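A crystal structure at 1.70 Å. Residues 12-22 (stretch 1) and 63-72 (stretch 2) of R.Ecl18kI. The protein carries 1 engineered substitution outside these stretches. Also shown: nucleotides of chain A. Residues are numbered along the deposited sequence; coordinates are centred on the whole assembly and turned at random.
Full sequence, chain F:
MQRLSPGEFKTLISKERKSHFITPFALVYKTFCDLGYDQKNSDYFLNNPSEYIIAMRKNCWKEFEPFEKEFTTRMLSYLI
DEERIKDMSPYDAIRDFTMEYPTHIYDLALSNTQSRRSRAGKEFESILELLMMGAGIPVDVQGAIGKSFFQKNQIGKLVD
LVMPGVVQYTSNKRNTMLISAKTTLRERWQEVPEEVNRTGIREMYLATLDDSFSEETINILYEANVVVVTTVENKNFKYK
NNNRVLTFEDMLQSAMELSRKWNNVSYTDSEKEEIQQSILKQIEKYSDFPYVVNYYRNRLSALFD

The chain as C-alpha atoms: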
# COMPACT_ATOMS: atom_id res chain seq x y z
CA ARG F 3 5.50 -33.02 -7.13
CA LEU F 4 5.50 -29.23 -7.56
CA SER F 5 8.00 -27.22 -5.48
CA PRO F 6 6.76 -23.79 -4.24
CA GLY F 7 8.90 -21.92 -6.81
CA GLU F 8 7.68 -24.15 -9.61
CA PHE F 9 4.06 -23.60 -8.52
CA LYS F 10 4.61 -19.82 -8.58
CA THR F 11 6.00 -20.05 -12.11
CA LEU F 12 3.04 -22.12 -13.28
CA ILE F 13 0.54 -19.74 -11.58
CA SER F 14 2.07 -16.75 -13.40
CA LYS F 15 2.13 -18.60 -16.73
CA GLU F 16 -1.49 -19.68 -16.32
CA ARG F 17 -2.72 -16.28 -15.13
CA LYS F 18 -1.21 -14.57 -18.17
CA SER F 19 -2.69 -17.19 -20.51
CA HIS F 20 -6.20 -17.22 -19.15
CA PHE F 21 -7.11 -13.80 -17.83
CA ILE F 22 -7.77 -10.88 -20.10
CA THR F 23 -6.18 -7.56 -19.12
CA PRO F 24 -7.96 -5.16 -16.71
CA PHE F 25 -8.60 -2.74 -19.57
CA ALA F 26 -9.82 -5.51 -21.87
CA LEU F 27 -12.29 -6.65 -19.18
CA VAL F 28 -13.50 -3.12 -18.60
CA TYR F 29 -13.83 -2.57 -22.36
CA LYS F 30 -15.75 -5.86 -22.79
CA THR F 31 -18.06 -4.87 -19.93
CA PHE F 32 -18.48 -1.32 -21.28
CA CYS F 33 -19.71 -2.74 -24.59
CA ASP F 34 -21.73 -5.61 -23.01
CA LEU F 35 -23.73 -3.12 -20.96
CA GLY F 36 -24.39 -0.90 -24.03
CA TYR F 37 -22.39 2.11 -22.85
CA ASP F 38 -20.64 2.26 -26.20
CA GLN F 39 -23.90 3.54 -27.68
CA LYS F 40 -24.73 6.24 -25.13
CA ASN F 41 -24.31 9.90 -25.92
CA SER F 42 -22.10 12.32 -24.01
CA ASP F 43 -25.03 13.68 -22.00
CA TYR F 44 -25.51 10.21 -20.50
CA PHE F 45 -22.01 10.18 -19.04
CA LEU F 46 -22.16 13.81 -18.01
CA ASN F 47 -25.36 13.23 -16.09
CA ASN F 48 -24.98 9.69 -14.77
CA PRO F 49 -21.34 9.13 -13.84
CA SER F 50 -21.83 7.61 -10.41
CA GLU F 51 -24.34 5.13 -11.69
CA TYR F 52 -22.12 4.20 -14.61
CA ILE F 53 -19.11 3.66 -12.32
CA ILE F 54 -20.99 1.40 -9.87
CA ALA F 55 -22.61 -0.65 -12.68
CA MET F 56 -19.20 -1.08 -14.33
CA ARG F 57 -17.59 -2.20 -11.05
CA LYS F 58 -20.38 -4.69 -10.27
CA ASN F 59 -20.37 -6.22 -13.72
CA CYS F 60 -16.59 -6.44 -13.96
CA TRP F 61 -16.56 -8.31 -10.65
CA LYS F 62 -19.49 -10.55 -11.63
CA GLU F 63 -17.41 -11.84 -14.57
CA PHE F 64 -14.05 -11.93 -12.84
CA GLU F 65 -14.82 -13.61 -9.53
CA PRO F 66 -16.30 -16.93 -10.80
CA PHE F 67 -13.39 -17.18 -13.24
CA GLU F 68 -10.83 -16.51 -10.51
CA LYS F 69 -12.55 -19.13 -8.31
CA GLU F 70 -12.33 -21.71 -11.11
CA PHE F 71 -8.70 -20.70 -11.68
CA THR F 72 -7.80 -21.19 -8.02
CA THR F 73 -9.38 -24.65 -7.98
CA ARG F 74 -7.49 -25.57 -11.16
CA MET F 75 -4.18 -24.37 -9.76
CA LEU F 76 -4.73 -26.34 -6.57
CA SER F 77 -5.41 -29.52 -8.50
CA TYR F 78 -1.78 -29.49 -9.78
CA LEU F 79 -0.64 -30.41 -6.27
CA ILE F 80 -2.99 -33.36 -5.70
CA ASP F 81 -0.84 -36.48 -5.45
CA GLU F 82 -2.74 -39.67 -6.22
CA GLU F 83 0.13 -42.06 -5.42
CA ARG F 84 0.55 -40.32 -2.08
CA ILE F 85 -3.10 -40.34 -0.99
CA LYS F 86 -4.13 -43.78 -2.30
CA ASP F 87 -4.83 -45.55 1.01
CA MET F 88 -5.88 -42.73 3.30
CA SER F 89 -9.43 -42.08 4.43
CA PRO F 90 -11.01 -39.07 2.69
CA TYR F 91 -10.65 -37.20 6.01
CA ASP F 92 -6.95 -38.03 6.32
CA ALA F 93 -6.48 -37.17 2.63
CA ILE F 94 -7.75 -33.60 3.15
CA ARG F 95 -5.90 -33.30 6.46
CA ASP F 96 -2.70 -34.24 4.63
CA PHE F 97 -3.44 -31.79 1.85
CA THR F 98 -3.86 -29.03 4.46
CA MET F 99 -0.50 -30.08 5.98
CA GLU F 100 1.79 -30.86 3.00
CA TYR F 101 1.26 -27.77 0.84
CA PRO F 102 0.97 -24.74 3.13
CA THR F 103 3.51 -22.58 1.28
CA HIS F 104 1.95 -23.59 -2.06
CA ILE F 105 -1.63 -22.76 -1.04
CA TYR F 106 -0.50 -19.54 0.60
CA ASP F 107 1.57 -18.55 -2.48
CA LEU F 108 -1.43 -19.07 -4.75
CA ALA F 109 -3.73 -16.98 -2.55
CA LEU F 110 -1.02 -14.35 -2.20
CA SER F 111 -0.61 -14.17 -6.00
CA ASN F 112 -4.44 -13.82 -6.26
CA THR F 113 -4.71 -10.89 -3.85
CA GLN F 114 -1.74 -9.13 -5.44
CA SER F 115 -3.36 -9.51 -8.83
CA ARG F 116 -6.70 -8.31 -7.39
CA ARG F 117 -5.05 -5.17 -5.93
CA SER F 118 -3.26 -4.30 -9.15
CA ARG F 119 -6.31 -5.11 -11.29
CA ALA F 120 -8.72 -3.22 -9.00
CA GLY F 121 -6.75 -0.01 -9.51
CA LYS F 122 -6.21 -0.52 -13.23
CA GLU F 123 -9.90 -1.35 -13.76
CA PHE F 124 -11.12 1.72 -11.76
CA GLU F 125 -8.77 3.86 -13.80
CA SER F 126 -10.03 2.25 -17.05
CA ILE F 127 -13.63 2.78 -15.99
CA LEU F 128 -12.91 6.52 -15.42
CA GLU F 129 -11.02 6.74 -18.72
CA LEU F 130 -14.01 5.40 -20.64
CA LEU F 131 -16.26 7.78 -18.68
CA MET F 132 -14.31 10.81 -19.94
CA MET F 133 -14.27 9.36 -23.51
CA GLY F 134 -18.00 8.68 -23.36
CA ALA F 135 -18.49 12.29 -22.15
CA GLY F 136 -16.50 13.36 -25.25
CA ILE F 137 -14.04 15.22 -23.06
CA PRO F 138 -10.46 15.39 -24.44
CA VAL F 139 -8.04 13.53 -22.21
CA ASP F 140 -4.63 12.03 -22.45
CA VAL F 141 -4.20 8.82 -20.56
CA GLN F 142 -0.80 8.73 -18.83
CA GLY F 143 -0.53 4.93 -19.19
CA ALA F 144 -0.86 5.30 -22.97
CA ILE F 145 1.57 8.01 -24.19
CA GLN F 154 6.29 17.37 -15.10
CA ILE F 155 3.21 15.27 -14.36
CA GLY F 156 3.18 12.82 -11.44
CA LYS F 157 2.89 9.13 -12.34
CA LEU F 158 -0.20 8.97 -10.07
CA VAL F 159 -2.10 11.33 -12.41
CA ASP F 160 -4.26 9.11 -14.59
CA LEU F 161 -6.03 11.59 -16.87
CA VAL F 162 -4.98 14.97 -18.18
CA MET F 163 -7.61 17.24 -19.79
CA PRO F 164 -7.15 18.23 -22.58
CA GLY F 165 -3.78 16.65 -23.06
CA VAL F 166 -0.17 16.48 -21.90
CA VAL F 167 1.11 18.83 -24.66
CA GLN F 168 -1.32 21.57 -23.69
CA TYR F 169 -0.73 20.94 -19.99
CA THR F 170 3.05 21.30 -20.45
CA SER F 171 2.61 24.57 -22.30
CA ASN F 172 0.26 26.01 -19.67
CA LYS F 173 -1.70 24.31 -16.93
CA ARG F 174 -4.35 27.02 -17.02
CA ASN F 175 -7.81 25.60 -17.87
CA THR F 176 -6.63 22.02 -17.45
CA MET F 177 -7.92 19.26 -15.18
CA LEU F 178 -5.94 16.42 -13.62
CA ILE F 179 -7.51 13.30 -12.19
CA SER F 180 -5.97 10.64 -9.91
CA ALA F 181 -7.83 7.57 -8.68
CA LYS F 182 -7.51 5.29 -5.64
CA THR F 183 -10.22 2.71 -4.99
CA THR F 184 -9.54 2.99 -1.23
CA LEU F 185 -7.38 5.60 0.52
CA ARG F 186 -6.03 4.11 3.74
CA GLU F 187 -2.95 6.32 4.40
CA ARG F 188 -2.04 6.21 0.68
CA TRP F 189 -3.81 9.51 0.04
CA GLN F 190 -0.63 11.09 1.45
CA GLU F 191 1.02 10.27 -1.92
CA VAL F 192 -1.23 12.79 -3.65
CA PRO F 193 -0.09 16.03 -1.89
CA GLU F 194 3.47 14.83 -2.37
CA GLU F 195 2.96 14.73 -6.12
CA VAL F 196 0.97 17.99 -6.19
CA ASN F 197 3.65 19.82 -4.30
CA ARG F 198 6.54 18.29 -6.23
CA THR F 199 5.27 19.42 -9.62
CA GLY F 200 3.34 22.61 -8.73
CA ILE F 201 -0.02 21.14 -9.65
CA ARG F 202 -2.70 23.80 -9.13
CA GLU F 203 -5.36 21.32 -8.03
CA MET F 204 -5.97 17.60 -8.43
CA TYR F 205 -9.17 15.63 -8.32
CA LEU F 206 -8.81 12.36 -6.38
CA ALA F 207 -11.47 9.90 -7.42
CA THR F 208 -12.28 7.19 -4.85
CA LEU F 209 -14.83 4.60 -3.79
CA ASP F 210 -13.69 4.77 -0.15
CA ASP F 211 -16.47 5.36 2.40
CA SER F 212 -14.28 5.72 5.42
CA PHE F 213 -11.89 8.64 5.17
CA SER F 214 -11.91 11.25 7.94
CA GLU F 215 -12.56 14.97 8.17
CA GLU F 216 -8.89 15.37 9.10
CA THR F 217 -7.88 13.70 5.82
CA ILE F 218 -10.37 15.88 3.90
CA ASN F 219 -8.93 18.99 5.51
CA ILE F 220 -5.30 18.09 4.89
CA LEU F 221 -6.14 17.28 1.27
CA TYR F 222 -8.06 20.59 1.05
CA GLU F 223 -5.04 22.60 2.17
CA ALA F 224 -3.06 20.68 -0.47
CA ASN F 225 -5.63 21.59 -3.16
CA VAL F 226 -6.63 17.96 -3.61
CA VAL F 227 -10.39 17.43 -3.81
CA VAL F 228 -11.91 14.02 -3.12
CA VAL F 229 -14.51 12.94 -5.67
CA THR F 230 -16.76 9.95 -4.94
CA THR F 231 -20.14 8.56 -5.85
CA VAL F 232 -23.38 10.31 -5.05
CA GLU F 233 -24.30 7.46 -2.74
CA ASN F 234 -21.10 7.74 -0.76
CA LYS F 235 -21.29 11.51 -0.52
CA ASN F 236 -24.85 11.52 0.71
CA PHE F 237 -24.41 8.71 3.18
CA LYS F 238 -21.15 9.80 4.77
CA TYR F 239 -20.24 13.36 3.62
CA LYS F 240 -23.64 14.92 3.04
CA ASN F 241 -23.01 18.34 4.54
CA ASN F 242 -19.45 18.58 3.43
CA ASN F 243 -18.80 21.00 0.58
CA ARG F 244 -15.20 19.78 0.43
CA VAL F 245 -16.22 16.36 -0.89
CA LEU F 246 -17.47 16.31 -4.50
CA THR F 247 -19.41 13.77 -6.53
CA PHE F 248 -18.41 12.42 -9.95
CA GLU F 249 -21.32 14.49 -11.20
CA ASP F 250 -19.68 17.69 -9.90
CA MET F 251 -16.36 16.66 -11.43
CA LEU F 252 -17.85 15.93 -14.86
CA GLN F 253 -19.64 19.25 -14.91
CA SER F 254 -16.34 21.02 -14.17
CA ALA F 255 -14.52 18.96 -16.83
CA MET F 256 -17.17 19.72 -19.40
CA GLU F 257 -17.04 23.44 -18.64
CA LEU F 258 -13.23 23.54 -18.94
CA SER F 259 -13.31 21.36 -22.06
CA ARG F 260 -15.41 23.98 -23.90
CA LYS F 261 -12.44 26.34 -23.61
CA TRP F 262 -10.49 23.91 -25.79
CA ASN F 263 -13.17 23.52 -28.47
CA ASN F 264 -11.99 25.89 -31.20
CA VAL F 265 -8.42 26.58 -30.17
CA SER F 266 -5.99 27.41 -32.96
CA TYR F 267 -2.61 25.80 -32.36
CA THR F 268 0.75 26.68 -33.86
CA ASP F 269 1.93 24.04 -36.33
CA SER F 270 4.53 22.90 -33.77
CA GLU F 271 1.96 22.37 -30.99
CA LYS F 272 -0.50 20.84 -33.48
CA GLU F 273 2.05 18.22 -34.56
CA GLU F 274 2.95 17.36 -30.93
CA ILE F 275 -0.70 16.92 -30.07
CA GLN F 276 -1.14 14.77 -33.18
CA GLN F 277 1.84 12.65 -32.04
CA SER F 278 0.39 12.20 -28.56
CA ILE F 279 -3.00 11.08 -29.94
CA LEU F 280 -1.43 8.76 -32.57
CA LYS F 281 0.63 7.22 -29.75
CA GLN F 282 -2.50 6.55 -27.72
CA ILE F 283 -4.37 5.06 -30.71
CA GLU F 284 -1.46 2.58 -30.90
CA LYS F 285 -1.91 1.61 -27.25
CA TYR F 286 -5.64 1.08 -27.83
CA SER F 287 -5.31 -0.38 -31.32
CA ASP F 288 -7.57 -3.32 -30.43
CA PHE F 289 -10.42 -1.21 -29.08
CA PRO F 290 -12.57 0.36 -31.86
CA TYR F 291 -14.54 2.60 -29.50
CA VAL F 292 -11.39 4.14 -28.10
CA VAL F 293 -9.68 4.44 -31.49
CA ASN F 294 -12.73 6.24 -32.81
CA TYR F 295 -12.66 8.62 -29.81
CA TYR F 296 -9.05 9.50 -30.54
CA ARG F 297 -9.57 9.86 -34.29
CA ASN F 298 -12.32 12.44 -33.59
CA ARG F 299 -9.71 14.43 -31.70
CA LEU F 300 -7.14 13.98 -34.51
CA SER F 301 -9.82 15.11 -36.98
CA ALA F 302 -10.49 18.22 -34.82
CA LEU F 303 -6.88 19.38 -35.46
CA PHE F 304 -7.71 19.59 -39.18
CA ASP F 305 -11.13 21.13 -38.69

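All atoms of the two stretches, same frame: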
# COMPACT_ATOMS: atom_id res chain seq x y z
N LEU F 12 4.24 -21.63 -12.62
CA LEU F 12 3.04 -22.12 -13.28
C LEU F 12 1.87 -21.14 -13.11
O LEU F 12 1.15 -20.86 -14.07
CB LEU F 12 2.69 -23.51 -12.76
CG LEU F 12 1.35 -24.13 -13.13
CD1 LEU F 12 1.24 -24.42 -14.63
CD2 LEU F 12 1.14 -25.40 -12.31
N ILE F 13 1.68 -20.63 -11.89
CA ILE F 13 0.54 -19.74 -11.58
C ILE F 13 0.62 -18.49 -12.46
O ILE F 13 -0.37 -18.07 -13.05
CB ILE F 13 0.48 -19.36 -10.06
CG1 ILE F 13 0.10 -20.56 -9.18
CG2 ILE F 13 -0.52 -18.22 -9.81
CD1 ILE F 13 0.39 -20.33 -7.71
N SER F 14 1.82 -17.93 -12.56
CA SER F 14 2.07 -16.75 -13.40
C SER F 14 1.85 -17.03 -14.88
O SER F 14 1.26 -16.21 -15.59
CB SER F 14 3.48 -16.24 -13.16
OG SER F 14 3.55 -15.63 -11.89
N LYS F 15 2.31 -18.19 -15.35
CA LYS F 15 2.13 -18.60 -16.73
C LYS F 15 0.65 -18.74 -17.05
O LYS F 15 0.17 -18.24 -18.06
CB LYS F 15 2.87 -19.92 -17.00
CG LYS F 15 2.88 -20.39 -18.45
CD LYS F 15 3.65 -21.70 -18.57
CE LYS F 15 3.38 -22.42 -19.89
NZ LYS F 15 4.40 -22.12 -20.95
N GLU F 16 -0.07 -19.40 -16.14
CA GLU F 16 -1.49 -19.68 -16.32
C GLU F 16 -2.33 -18.43 -16.21
O GLU F 16 -3.29 -18.30 -16.95
CB GLU F 16 -1.98 -20.69 -15.29
CG GLU F 16 -1.41 -22.10 -15.49
CD GLU F 16 -2.02 -22.85 -16.66
OE1 GLU F 16 -1.43 -23.89 -17.06
OE2 GLU F 16 -3.09 -22.44 -17.17
N ARG F 17 -1.98 -17.54 -15.28
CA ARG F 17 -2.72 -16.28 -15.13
C ARG F 17 -2.64 -15.44 -16.39
O ARG F 17 -3.64 -14.90 -16.85
CB ARG F 17 -2.21 -15.48 -13.93
CG ARG F 17 -3.20 -14.38 -13.51
CD ARG F 17 -2.70 -13.53 -12.35
NE ARG F 17 -2.31 -14.33 -11.19
CZ ARG F 17 -3.15 -14.80 -10.28
NH1 ARG F 17 -4.46 -14.59 -10.41
NH2 ARG F 17 -2.68 -15.53 -9.26
N LYS F 18 -1.43 -15.31 -16.93
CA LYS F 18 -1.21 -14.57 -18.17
C LYS F 18 -2.01 -15.16 -19.34
O LYS F 18 -2.59 -14.41 -20.14
CB LYS F 18 0.27 -14.53 -18.52
CG LYS F 18 0.60 -13.71 -19.75
CD LYS F 18 2.05 -13.88 -20.15
CE LYS F 18 2.18 -14.68 -21.44
NZ LYS F 18 3.61 -14.87 -21.81
N SER F 19 -2.05 -16.49 -19.41
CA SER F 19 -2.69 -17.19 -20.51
C SER F 19 -4.20 -17.12 -20.48
O SER F 19 -4.83 -17.19 -21.53
CB SER F 19 -2.33 -18.68 -20.49
OG SER F 19 -0.94 -18.85 -20.64
N HIS F 20 -4.77 -17.03 -19.29
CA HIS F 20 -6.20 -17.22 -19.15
C HIS F 20 -7.03 -16.02 -18.76
O HIS F 20 -8.24 -16.03 -18.97
CB HIS F 20 -6.49 -18.34 -18.17
CG HIS F 20 -6.17 -19.69 -18.72
ND1 HIS F 20 -6.93 -20.28 -19.71
CD2 HIS F 20 -5.16 -20.54 -18.45
CE1 HIS F 20 -6.40 -21.45 -20.02
NE2 HIS F 20 -5.32 -21.63 -19.28
N PHE F 21 -6.39 -15.01 -18.19
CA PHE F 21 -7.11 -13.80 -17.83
C PHE F 21 -6.86 -12.73 -18.84
O PHE F 21 -5.71 -12.44 -19.17
CB PHE F 21 -6.63 -13.27 -16.48
CG PHE F 21 -7.08 -14.09 -15.33
CD1 PHE F 21 -8.24 -13.77 -14.65
CD2 PHE F 21 -6.34 -15.21 -14.94
CE1 PHE F 21 -8.66 -14.55 -13.57
CE2 PHE F 21 -6.75 -15.96 -13.88
CZ PHE F 21 -7.90 -15.64 -13.19
N ILE F 22 -7.93 -12.09 -19.31
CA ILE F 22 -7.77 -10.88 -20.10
C ILE F 22 -7.32 -9.71 -19.22
O ILE F 22 -7.48 -9.73 -17.98
CB ILE F 22 -9.04 -10.56 -20.92
CG1 ILE F 22 -10.23 -10.22 -20.00
CG2 ILE F 22 -9.38 -11.74 -21.87
CD1 ILE F 22 -11.51 -9.79 -20.77
N GLU F 63 -18.13 -11.01 -13.61
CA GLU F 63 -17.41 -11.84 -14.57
C GLU F 63 -16.13 -12.40 -13.97
O GLU F 63 -15.82 -13.61 -14.11
CB GLU F 63 -17.07 -11.09 -15.86
CG GLU F 63 -16.10 -11.91 -16.75
CD GLU F 63 -16.00 -11.45 -18.19
N PHE F 64 -15.37 -11.54 -13.31
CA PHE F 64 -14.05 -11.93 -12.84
C PHE F 64 -14.10 -13.00 -11.76
O PHE F 64 -13.40 -14.03 -11.85
CB PHE F 64 -13.25 -10.72 -12.35
CG PHE F 64 -11.95 -11.09 -11.68
CD1 PHE F 64 -10.81 -11.33 -12.43
CD2 PHE F 64 -11.90 -11.19 -10.30
CE1 PHE F 64 -9.61 -11.69 -11.79
CE2 PHE F 64 -10.72 -11.54 -9.66
CZ PHE F 64 -9.57 -11.79 -10.42
N GLU F 65 -14.93 -12.78 -10.74
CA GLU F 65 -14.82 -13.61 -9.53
C GLU F 65 -15.07 -15.11 -9.75
O GLU F 65 -14.29 -15.93 -9.27
CB GLU F 65 -15.61 -13.02 -8.35
CG GLU F 65 -15.14 -13.51 -6.94
N PRO F 66 -16.13 -15.50 -10.49
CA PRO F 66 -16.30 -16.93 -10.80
C PRO F 66 -15.11 -17.53 -11.56
O PRO F 66 -14.73 -18.67 -11.30
CB PRO F 66 -17.54 -16.95 -11.70
CG PRO F 66 -18.27 -15.72 -11.34
CD PRO F 66 -17.24 -14.70 -11.03
N PHE F 67 -14.53 -16.75 -12.46
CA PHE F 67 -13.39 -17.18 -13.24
C PHE F 67 -12.16 -17.36 -12.35
O PHE F 67 -11.45 -18.35 -12.48
CB PHE F 67 -13.11 -16.18 -14.36
CG PHE F 67 -12.12 -16.66 -15.37
CD1 PHE F 67 -12.53 -17.42 -16.47
CD2 PHE F 67 -10.77 -16.33 -15.24
CE1 PHE F 67 -11.61 -17.86 -17.41
CE2 PHE F 67 -9.83 -16.78 -16.18
CZ PHE F 67 -10.24 -17.54 -17.25
N GLU F 68 -11.92 -16.41 -11.46
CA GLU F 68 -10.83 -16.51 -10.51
C GLU F 68 -11.02 -17.72 -9.58
O GLU F 68 -10.04 -18.41 -9.24
CB GLU F 68 -10.70 -15.23 -9.68
CG GLU F 68 -9.41 -15.22 -8.84
CD GLU F 68 -9.54 -14.45 -7.55
OE1 GLU F 68 -10.48 -14.71 -6.77
OE2 GLU F 68 -8.67 -13.61 -7.30
N LYS F 69 -12.26 -17.95 -9.15
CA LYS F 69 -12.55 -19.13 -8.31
C LYS F 69 -12.21 -20.43 -9.02
O LYS F 69 -11.56 -21.33 -8.43
CB LYS F 69 -14.02 -19.13 -7.84
CG LYS F 69 -14.29 -20.16 -6.71
CD LYS F 69 -15.77 -20.41 -6.50
CE LYS F 69 -16.45 -19.28 -5.72
NZ LYS F 69 -17.89 -19.60 -5.43
N GLU F 70 -12.64 -20.55 -10.27
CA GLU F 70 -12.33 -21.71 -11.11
C GLU F 70 -10.82 -21.85 -11.38
O GLU F 70 -10.28 -22.97 -11.40
CB GLU F 70 -13.17 -21.77 -12.41
CG GLU F 70 -13.15 -20.52 -13.31
CD GLU F 70 -14.05 -20.68 -14.56
N PHE F 71 -10.15 -20.72 -11.55
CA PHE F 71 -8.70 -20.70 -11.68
C PHE F 71 -8.00 -21.25 -10.44
O PHE F 71 -7.12 -22.11 -10.52
CB PHE F 71 -8.25 -19.26 -11.95
CG PHE F 71 -6.78 -19.08 -12.01
CD1 PHE F 71 -6.07 -19.43 -13.16
CD2 PHE F 71 -6.09 -18.56 -10.92
CE1 PHE F 71 -4.69 -19.25 -13.23
CE2 PHE F 71 -4.72 -18.38 -10.98
CZ PHE F 71 -4.02 -18.71 -12.14
N THR F 72 -8.40 -20.77 -9.27
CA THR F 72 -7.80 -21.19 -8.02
C THR F 72 -7.94 -22.70 -7.86
O THR F 72 -6.97 -23.42 -7.56
CB THR F 72 -8.48 -20.46 -6.86
OG1 THR F 72 -8.32 -19.04 -7.07
CG2 THR F 72 -7.88 -20.87 -5.51
P DC A 9 -1.67 -9.91 -12.92
OP1 DC A 9 -3.13 -10.16 -12.96
OP2 DC A 9 -0.74 -10.83 -13.63
O5' DC A 9 -1.43 -8.42 -13.44
C5' DC A 9 -2.29 -7.37 -13.01
C4' DC A 9 -1.89 -6.06 -13.63
O4' DC A 9 -0.65 -5.61 -13.05
C3' DC A 9 -1.66 -6.10 -15.14
O3' DC A 9 -2.05 -4.85 -15.72
C2' DC A 9 -0.15 -6.18 -15.26
C1' DC A 9 0.29 -5.33 -14.07
N1 DC A 9 1.63 -5.63 -13.54
C2 DC A 9 2.37 -4.59 -12.96
O2 DC A 9 1.86 -3.45 -12.91
N3 DC A 9 3.60 -4.85 -12.48
C4 DC A 9 4.10 -6.08 -12.55
N4 DC A 9 5.33 -6.29 -12.06
C5 DC A 9 3.38 -7.16 -13.13
C6 DC A 9 2.15 -6.89 -13.61

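What holds the two stretches together? Two helices run in roughly opposite senses, their N-to-C directions 146° apart, and their axes come no closer than 11.8 Å. That gap is wide enough to take large side chains, and aromatic rings fill it. No hydrogen bond crosses from one stretch to the other, so the contact rests on packing, with 416 Å² of surface buried over both sides. Phe71 and Phe21 have the largest covered areas, and each ring is the other's neighbour.

Where does the ring of Phe71 go? Its CA-to-CB bond points toward stretch 1, and with chi1 in the t well the ring reaches the surface of the first helix between Ile13, Glu16 and Arg17. The hollow is lined partly by backbone: Phe71 CZ lies 3.8 Å from the carbonyl oxygen Ile13 O, and Phe71 CE1 lies 3.8 Å from Arg17 N. Those two backbone atoms are already joined by the helical hydrogen bond from Arg17 N to Ile13 O, so the ring packs against a turn whose polar needs are met. Glu16 adds a wall through its CB, 3.7 Å from Phe71 CE1 and near the plane of the ring, while its chain end leads away. Arg17 supplies a flat surface, one face of its guanidinium covered by Phe71 CE2, which sits 3.8 Å from Arg17 NH1.

How does Phe21 fit among the rings of the second helix? It is the first residue to leave helical geometry after the helix, and although its CA-to-CB bond points sideways, its ring comes nearer to stretch 2. There it turns an edge to the face of Phe71, with Phe21 CE2 3.6 Å from Phe71 CD1 and the planes at 76°. Its own face receives the edge of Phe67, at 86° between planes, with Phe67 CD2 only 3.2 Å from Phe21 CE1. Phe64 meets it rim to rim, the centroids 5.7 Å apart. Beneath its edge lies the backbone of the second helix, where Glu68 CA is 4.1 Å from Phe21 CZ.

What does Phe67 touch at the end of the first helix? Its CA-to-CB bond also points toward stretch 1, and its tip reaches His20: Phe67 CZ lies 3.0 Å from His20 O and 3.9 Å from His20 CB. The ring thus bears on both the last helical residue and the face of Phe21, wedged where the chain leaves the helix.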